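Local coordinates for DegT/DnrJ/EryC1/StrS aminotransferase (Brucella abortus 2308, PDB 4QGR), which probably acts as a pyridoxal-phosphate-dependent aminotransferase of the DegT/DnrJ/EryC1/StrS family, at residues A[296-301]-A[354-359]. Sequence-based numbering, arbitrary orientation.
Sequences AQYSIE and LSLPMH
Ser299 and Ser355 both hold OG beside their own backbone N and anti to the carbonyl carbon (chi1 -63° and -55°), which turns the two hydroxyls to each other; OG of Ser299 and OG of Ser355 hydrogen-bond at 2.7 Å. The two serines form a non-hydrogen-bonded antiparallel pair, their CA atoms 4.2 Å apart. Beyond it, Ile300 and Leu354 exchange both backbone bonds, Ile300 N to Leu354 O and Leu354 N to Ile300 O, each 2.9 Å; on the other side of the serines, Leu356 N donates to Tyr298 O. Here a water links the two chains: it accepts from Tyr298 N and donates to Leu356 O and to Gln297 OE1, tying that amide to both backbones.

The opposite face, with Tyr298, Ile300, Leu354 and Leu356, is largely apolar. The Tyr298 ring lies alongside Leu356, whose CD1 meets the ring edge, 3.8 Å from Tyr298 CD1. Met358, bent back through its thioether, sets CE 3.6 Å from Tyr298 CB. Tyr298 OH is hydrogen-bonded to Asn275 OD1, while Tyr274 of helix 247-278 stacks on the ring. In the loop before the strand, the Gln297 side chain lies about 5 Å from that of Gln173, a cofactor-binding residue, and about 8 Å from the bound PLP. This short two-stranded antiparallel ribbon, packed against helices 247-278 and 305-314, belongs to the small C-terminal domain of the fold-type I aminotransferases.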
loop_
_atom_site.group_PDB
_atom_site.type_symbol
_atom_site.label_atom_id
_atom_site.label_comp_id
_atom_site.label_asym_id
_atom_site.label_seq_id
_atom_site.Cartn_x
_atom_site.Cartn_y
_atom_site.Cartn_z
ATOM N N ALA A 296 -5.624 -20.970 -8.919
ATOM C CA ALA A 296 -5.287 -19.651 -9.391
ATOM C C ALA A 296 -4.780 -19.708 -10.814
ATOM O O ALA A 296 -5.034 -18.799 -11.613
ATOM C CB ALA A 296 -4.261 -19.037 -8.483
ATOM N N GLN A 297 -4.034 -20.769 -11.137
ATOM C CA GLN A 297 -3.638 -21.078 -12.508
ATOM C C GLN A 297 -3.741 -22.591 -12.712
ATOM O O GLN A 297 -3.561 -23.379 -11.749
ATOM C CB GLN A 297 -2.168 -20.673 -12.812
ATOM C CG GLN A 297 -1.871 -19.213 -12.490
ATOM C CD GLN A 297 -2.556 -18.212 -13.369
ATOM O OE1 GLN A 297 -3.015 -18.553 -14.457
ATOM N NE2 GLN A 297 -2.579 -16.924 -12.919
ATOM N N TYR A 298 -3.944 -22.984 -13.966
ATOM C CA TYR A 298 -3.977 -24.387 -14.378
ATOM C C TYR A 298 -2.739 -24.561 -15.251
ATOM O O TYR A 298 -2.695 -24.086 -16.386
ATOM C CB TYR A 298 -5.247 -24.738 -15.129
ATOM C CG TYR A 298 -5.223 -26.205 -15.546
ATOM C CD1 TYR A 298 -4.631 -26.594 -16.754
ATOM C CD2 TYR A 298 -5.642 -27.186 -14.688
ATOM C CE1 TYR A 298 -4.548 -27.954 -17.117
ATOM C CE2 TYR A 298 -5.550 -28.548 -15.038
ATOM C CZ TYR A 298 -4.976 -28.913 -16.241
ATOM O OH TYR A 298 -4.886 -30.248 -16.613
ATOM N N SER A 299 -1.699 -25.157 -14.669
ATOM C CA SER A 299 -0.380 -25.172 -15.259
ATOM C C SER A 299 0.056 -26.578 -15.681
ATOM O O SER A 299 0.151 -27.486 -14.829
ATOM C CB SER A 299 0.624 -24.589 -14.279
ATOM O OG SER A 299 0.344 -23.205 -13.994
ATOM N N ILE A 300 0.388 -26.697 -16.963
ATOM C CA ILE A 300 0.838 -27.936 -17.597
ATOM C C ILE A 300 2.304 -27.797 -17.986
ATOM O O ILE A 300 2.848 -26.702 -17.940
ATOM C CB ILE A 300 0.023 -28.283 -18.855
ATOM C CG1 ILE A 300 0.167 -27.183 -19.910
ATOM C CG2 ILE A 300 -1.414 -28.503 -18.437
ATOM C CD1 ILE A 300 -0.149 -27.568 -21.316
ATOM N N GLU A 301 2.940 -28.898 -18.349
ATOM C CA GLU A 301 4.229 -28.838 -19.017
ATOM C C GLU A 301 4.121 -29.549 -20.341
ATOM O O GLU A 301 3.503 -30.593 -20.436
ATOM C CB GLU A 301 5.349 -29.452 -18.182
ATOM C CG GLU A 301 5.548 -28.801 -16.830
ATOM C CD GLU A 301 6.409 -29.643 -15.908
ATOM O OE1 GLU A 301 7.361 -30.259 -16.389
ATOM O OE2 GLU A 301 6.124 -29.690 -14.713
ATOM N N LEU A 354 3.294 -23.990 -18.916
ATOM C CA LEU A 354 2.312 -23.093 -19.525
ATOM C C LEU A 354 1.008 -23.142 -18.761
ATOM O O LEU A 354 0.590 -24.212 -18.349
ATOM C CB LEU A 354 2.084 -23.511 -20.976
ATOM C CG LEU A 354 1.186 -22.562 -21.801
ATOM C CD1 LEU A 354 1.801 -21.174 -21.931
ATOM C CD2 LEU A 354 0.897 -23.157 -23.171
ATOM N N SER A 355 0.413 -21.976 -18.501
ATOM C CA SER A 355 -0.874 -21.911 -17.838
ATOM C C SER A 355 -2.016 -21.652 -18.828
ATOM O O SER A 355 -1.880 -20.864 -19.750
ATOM C CB SER A 355 -0.866 -20.875 -16.714
ATOM O OG SER A 355 0.198 -21.157 -15.799
ATOM N N LEU A 356 -3.103 -22.402 -18.677
ATOM C CA LEU A 356 -4.249 -22.397 -19.623
ATOM C C LEU A 356 -5.415 -21.603 -19.020
ATOM O O LEU A 356 -5.467 -21.402 -17.809
ATOM C CB LEU A 356 -4.726 -23.838 -19.857
ATOM C CG LEU A 356 -3.652 -24.829 -20.283
ATOM C CD1 LEU A 356 -4.274 -26.201 -20.549
ATOM C CD2 LEU A 356 -2.966 -24.298 -21.552
ATOM N N PRO A 357 -6.373 -21.162 -19.845
ATOM C CA PRO A 357 -7.528 -20.495 -19.297
ATOM C C PRO A 357 -8.147 -21.288 -18.145
ATOM O O PRO A 357 -8.326 -22.488 -18.230
ATOM C CB PRO A 357 -8.482 -20.411 -20.484
ATOM C CG PRO A 357 -7.550 -20.340 -21.681
ATOM C CD PRO A 357 -6.439 -21.281 -21.319
ATOM N N MET A 358 -8.401 -20.619 -17.044
ATOM C CA MET A 358 -8.864 -21.291 -15.850
ATOM C C MET A 358 -9.636 -20.292 -15.024
ATOM O O MET A 358 -9.077 -19.335 -14.552
ATOM C CB MET A 358 -7.708 -21.813 -15.035
ATOM C CG MET A 358 -8.136 -22.336 -13.650
ATOM S SD MET A 358 -9.532 -23.517 -13.553
ATOM C CE MET A 358 -8.733 -24.827 -14.333
ATOM N N HIS A 359 -10.947 -20.491 -14.947
ATOM C CA HIS A 359 -11.831 -19.668 -14.126
ATOM C C HIS A 359 -13.166 -20.410 -14.018
ATOM O O HIS A 359 -13.401 -21.368 -14.772
ATOM C CB HIS A 359 -11.996 -18.260 -14.720
ATOM C CG HIS A 359 -12.430 -18.226 -16.147
ATOM N ND1 HIS A 359 -13.752 -18.273 -16.524
ATOM C CD2 HIS A 359 -11.720 -18.211 -17.297
ATOM C CE1 HIS A 359 -13.838 -18.203 -17.832
ATOM N NE2 HIS A 359 -12.623 -18.171 -18.333
HETATM O O HOH W 1 -7.841 -18.609 -12.142
HETATM O O HOH W 2 -4.271 -20.650 -15.541
#